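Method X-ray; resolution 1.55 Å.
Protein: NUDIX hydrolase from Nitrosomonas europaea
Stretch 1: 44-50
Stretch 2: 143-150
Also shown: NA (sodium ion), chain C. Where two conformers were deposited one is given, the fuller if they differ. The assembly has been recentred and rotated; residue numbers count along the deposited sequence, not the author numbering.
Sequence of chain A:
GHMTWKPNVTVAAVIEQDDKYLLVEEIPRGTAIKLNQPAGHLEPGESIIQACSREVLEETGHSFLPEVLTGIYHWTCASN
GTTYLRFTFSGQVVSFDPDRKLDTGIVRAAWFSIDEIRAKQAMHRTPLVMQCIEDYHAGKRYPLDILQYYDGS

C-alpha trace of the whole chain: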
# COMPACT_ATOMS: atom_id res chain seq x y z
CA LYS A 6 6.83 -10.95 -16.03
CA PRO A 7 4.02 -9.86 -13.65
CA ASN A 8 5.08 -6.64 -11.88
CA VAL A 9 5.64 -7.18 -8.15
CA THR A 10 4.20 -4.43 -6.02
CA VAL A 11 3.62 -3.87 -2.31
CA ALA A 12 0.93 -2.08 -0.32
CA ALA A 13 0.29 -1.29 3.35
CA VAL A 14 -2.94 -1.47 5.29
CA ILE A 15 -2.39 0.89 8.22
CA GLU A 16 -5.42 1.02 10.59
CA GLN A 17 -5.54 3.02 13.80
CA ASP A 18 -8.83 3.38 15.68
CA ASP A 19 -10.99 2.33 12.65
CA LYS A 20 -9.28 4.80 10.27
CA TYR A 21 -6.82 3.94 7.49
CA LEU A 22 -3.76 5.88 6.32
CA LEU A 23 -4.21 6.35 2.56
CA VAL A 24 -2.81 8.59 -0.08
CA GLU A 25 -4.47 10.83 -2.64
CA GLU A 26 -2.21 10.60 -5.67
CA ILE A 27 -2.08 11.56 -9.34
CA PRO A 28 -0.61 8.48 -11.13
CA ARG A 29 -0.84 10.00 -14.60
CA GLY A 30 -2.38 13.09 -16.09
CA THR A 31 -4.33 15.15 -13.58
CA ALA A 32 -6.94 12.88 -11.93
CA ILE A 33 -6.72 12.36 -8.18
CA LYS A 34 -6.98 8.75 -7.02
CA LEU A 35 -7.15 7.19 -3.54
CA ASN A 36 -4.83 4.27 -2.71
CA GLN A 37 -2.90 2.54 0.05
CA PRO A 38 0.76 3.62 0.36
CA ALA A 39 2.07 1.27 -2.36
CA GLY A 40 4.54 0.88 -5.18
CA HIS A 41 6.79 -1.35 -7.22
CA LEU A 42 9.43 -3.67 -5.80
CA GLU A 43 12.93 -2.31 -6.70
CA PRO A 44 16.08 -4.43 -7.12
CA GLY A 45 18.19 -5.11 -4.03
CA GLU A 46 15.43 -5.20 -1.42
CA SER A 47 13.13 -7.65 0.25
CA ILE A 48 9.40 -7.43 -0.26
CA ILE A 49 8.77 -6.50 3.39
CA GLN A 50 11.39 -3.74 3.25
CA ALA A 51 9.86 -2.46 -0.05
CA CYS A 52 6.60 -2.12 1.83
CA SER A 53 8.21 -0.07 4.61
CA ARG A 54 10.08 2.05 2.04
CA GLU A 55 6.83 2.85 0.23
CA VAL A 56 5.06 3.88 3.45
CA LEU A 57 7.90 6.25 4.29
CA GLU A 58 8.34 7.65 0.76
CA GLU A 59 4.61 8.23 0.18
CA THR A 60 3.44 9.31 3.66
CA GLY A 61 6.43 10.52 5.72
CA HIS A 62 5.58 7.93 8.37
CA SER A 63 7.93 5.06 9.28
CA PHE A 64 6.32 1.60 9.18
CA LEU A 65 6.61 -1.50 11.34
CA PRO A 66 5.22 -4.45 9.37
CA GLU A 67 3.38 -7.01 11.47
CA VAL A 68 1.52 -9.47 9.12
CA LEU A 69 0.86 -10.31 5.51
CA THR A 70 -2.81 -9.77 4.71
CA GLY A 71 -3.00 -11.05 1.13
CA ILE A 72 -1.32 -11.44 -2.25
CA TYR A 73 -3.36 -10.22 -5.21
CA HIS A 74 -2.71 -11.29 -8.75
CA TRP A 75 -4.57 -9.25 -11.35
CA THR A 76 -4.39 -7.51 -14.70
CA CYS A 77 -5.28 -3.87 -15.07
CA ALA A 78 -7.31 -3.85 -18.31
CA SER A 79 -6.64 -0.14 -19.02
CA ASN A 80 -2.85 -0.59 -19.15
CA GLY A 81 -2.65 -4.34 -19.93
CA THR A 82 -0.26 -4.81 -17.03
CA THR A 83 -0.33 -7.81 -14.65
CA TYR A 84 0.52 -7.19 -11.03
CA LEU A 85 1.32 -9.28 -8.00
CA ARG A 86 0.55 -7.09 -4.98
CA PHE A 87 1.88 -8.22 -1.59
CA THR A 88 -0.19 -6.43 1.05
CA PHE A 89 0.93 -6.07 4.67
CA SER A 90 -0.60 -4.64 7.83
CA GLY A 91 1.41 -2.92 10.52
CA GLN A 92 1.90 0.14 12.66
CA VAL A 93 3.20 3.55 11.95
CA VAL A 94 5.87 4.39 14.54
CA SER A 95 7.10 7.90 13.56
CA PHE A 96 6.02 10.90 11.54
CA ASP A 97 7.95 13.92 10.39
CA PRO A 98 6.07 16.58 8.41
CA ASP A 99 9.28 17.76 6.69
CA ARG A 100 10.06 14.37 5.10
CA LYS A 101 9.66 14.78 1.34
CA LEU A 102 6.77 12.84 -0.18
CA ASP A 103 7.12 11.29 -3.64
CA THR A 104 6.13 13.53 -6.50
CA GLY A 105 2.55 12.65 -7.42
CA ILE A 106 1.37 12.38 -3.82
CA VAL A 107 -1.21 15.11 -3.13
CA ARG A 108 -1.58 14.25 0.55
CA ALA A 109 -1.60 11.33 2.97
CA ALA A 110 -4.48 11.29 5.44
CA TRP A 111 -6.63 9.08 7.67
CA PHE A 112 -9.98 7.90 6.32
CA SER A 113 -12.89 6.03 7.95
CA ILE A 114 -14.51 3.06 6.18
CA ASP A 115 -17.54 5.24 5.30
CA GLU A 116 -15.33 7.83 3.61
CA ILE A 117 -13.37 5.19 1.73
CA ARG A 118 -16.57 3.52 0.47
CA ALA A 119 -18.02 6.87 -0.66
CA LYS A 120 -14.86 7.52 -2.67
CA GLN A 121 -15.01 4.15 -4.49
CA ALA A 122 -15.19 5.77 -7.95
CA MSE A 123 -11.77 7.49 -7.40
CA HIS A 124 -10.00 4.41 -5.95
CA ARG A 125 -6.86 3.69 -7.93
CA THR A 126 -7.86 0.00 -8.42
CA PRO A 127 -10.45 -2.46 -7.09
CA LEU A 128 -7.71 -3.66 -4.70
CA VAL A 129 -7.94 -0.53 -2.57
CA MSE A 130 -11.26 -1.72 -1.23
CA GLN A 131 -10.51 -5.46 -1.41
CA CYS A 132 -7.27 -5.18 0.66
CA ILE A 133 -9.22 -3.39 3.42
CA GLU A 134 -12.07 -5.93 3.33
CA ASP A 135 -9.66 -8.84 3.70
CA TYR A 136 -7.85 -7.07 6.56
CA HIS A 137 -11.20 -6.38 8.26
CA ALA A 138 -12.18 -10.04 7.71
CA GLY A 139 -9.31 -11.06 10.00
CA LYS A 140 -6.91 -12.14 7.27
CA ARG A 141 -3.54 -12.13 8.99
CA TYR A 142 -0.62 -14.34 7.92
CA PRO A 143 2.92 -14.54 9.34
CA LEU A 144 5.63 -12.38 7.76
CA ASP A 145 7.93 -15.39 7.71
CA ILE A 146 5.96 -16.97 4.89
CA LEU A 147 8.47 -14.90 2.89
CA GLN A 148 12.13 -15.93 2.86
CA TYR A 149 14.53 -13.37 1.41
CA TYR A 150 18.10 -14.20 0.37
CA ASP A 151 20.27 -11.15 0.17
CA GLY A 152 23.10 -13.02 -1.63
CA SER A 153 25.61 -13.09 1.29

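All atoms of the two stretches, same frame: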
# COMPACT_ATOMS: atom_id res chain seq x y z
N PRO A 44 15.03 -3.43 -7.40
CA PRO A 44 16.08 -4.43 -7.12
C PRO A 44 16.79 -4.18 -5.78
O PRO A 44 16.82 -3.06 -5.30
CB PRO A 44 17.08 -4.23 -8.26
CG PRO A 44 16.34 -3.52 -9.33
CD PRO A 44 15.26 -2.72 -8.67
N GLY A 45 17.33 -5.25 -5.20
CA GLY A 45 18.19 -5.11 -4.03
C GLY A 45 17.45 -4.97 -2.71
O GLY A 45 18.05 -4.55 -1.72
N GLU A 46 16.15 -5.30 -2.69
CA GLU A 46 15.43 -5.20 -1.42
C GLU A 46 14.45 -6.35 -1.25
O GLU A 46 13.92 -6.91 -2.22
CB GLU A 46 14.66 -3.86 -1.31
CG GLU A 46 13.50 -3.74 -2.31
CD GLU A 46 12.80 -2.37 -2.33
OE1 GLU A 46 13.10 -1.50 -1.50
OE2 GLU A 46 11.92 -2.20 -3.19
N SER A 47 14.14 -6.65 0.00
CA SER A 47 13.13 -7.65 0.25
C SER A 47 11.75 -7.04 0.05
O SER A 47 11.60 -5.81 0.00
CB SER A 47 13.22 -8.16 1.68
OG SER A 47 12.92 -7.10 2.60
N ILE A 48 10.76 -7.91 -0.06
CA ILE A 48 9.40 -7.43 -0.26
C ILE A 48 8.91 -6.66 0.99
O ILE A 48 8.32 -5.60 0.89
CB ILE A 48 8.46 -8.60 -0.63
CG1 ILE A 48 8.82 -9.06 -2.03
CG2 ILE A 48 7.00 -8.15 -0.59
CD1 ILE A 48 8.21 -10.36 -2.48
N ILE A 49 9.19 -7.20 2.17
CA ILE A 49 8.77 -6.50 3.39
C ILE A 49 9.41 -5.11 3.51
O ILE A 49 8.76 -4.10 3.89
CB ILE A 49 9.07 -7.36 4.65
CG1 ILE A 49 8.12 -8.55 4.64
CG2 ILE A 49 8.78 -6.56 5.90
CD1 ILE A 49 8.44 -9.62 5.70
N GLN A 50 10.71 -5.04 3.21
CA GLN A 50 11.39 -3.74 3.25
C GLN A 50 10.88 -2.78 2.17
O GLN A 50 10.79 -1.57 2.43
CB GLN A 50 12.91 -3.88 3.23
CG GLN A 50 13.45 -4.54 4.54
CD GLN A 50 13.17 -3.68 5.76
OE1 GLN A 50 12.18 -3.85 6.48
NE2 GLN A 50 14.04 -2.71 6.00
N PRO A 143 1.60 -14.89 8.81
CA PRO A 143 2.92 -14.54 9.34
C PRO A 143 3.85 -13.96 8.30
O PRO A 143 3.85 -14.43 7.15
CB PRO A 143 3.46 -15.90 9.85
CG PRO A 143 2.23 -16.73 10.08
CD PRO A 143 1.30 -16.33 8.96
N LEU A 144 4.63 -12.97 8.70
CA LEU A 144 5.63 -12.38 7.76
C LEU A 144 6.63 -13.43 7.24
O LEU A 144 7.14 -13.31 6.10
CB LEU A 144 6.43 -11.29 8.44
CG LEU A 144 5.54 -10.11 8.86
CD1 LEU A 144 6.36 -9.17 9.74
CD2 LEU A 144 4.95 -9.37 7.62
N ASP A 145 6.90 -14.42 8.07
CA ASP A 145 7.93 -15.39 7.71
C ASP A 145 7.49 -16.47 6.70
O ASP A 145 8.26 -17.40 6.41
CB ASP A 145 8.67 -15.90 8.96
CG ASP A 145 7.91 -16.92 9.72
OD1 ASP A 145 6.70 -17.07 9.50
OD2 ASP A 145 8.56 -17.62 10.55
N ILE A 146 6.28 -16.30 6.15
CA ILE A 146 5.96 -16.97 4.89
C ILE A 146 7.02 -16.64 3.83
O ILE A 146 7.39 -17.52 3.00
CB ILE A 146 4.57 -16.54 4.38
CG1 ILE A 146 3.50 -17.22 5.22
CG2 ILE A 146 4.39 -17.04 2.95
CD1 ILE A 146 2.08 -16.72 5.01
N LEU A 147 7.51 -15.41 3.88
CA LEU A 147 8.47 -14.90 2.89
C LEU A 147 9.86 -15.19 3.38
O LEU A 147 10.15 -14.92 4.56
CB LEU A 147 8.30 -13.38 2.77
CG LEU A 147 7.19 -12.91 1.83
CD1 LEU A 147 6.90 -11.43 2.10
CD2 LEU A 147 7.68 -13.13 0.40
N GLN A 148 10.71 -15.72 2.51
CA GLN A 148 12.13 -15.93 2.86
C GLN A 148 12.95 -15.18 1.85
O GLN A 148 12.90 -15.53 0.66
CB GLN A 148 12.50 -17.41 2.81
CG GLN A 148 14.01 -17.59 3.19
CD GLN A 148 14.30 -17.15 4.61
OE1 GLN A 148 13.78 -17.74 5.57
NE2 GLN A 148 15.11 -16.10 4.77
N TYR A 149 13.71 -14.19 2.30
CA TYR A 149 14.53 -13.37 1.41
C TYR A 149 15.97 -13.83 1.53
O TYR A 149 16.43 -14.16 2.61
CB TYR A 149 14.45 -11.91 1.86
CG TYR A 149 15.28 -10.95 1.04
CD1 TYR A 149 15.09 -10.83 -0.33
CD2 TYR A 149 16.25 -10.12 1.67
CE1 TYR A 149 15.85 -9.92 -1.08
CE2 TYR A 149 17.00 -9.20 0.92
CZ TYR A 149 16.80 -9.11 -0.43
OH TYR A 149 17.54 -8.21 -1.17
N TYR A 150 16.66 -13.88 0.39
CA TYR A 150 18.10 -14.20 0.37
C TYR A 150 18.80 -13.03 -0.25
O TYR A 150 18.61 -12.71 -1.43
CB TYR A 150 18.36 -15.43 -0.48
CG TYR A 150 17.82 -16.71 0.07
CD1 TYR A 150 18.63 -17.58 0.81
CD2 TYR A 150 16.49 -17.09 -0.14
CE1 TYR A 150 18.14 -18.76 1.30
CE2 TYR A 150 16.01 -18.27 0.34
CZ TYR A 150 16.82 -19.09 1.07
OH TYR A 150 16.31 -20.27 1.53
NA NA C . 12.99 -16.90 7.61
O HOH W 1 18.53 -5.98 0.52
O HOH W 2 10.86 -17.98 6.96
O HOH W 3 11.83 -14.84 6.65
O HOH W 4 15.06 -15.44 7.69
O HOH W 5 12.30 -16.27 9.77

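The two stretches meet through side-chain packing, with no direct hydrogen bond between them and 345 Å² of surface buried in total. At one end the Tyr-149 ring, chi1 179° (t), lies against the turn that leads into the helix. Ser-47 CB sits 3.7 Å from the Tyr-149 ring centroid and 18° off the ring normal, a CH-pi contact over one face; its closest ring atom is Tyr-149 CG, at 3.5 Å. The Ser-47 hydroxyl is engaged elsewhere: at chi1 64° (p), OG accepts from Gln-50 N at 3.1 Å and caps the helix, while the methylene meets the ring. Farther out, Tyr-149 OH comes within 3.6 Å of Gly-45 C, and a water beside them links the two residues, donating to Gly-45 O at 2.7 Å and lying 3.0 Å from Tyr-149 OH.

Beyond the tyrosine the packing is aliphatic. The CA-to-CB bond of Leu-147 points toward the other stretch, and Leu-147 fits against both neighbouring isoleucines: Leu-147 CD2 lies 4.0 Å from Ile-48 CD1, and Leu-147 CD1 lies 4.0 Å from Ile-49 CG1 and 4.2 Å from Ile-48 CG2. Ile-49, whose CA-to-CB bond also points toward its partner stretch, extends its m,t side chain into the hollow between Leu-147 and Leu-144, where Ile-49 CD1 reaches Leu-144 CB at 3.8 Å. These separations are ordinary van der Waals distances.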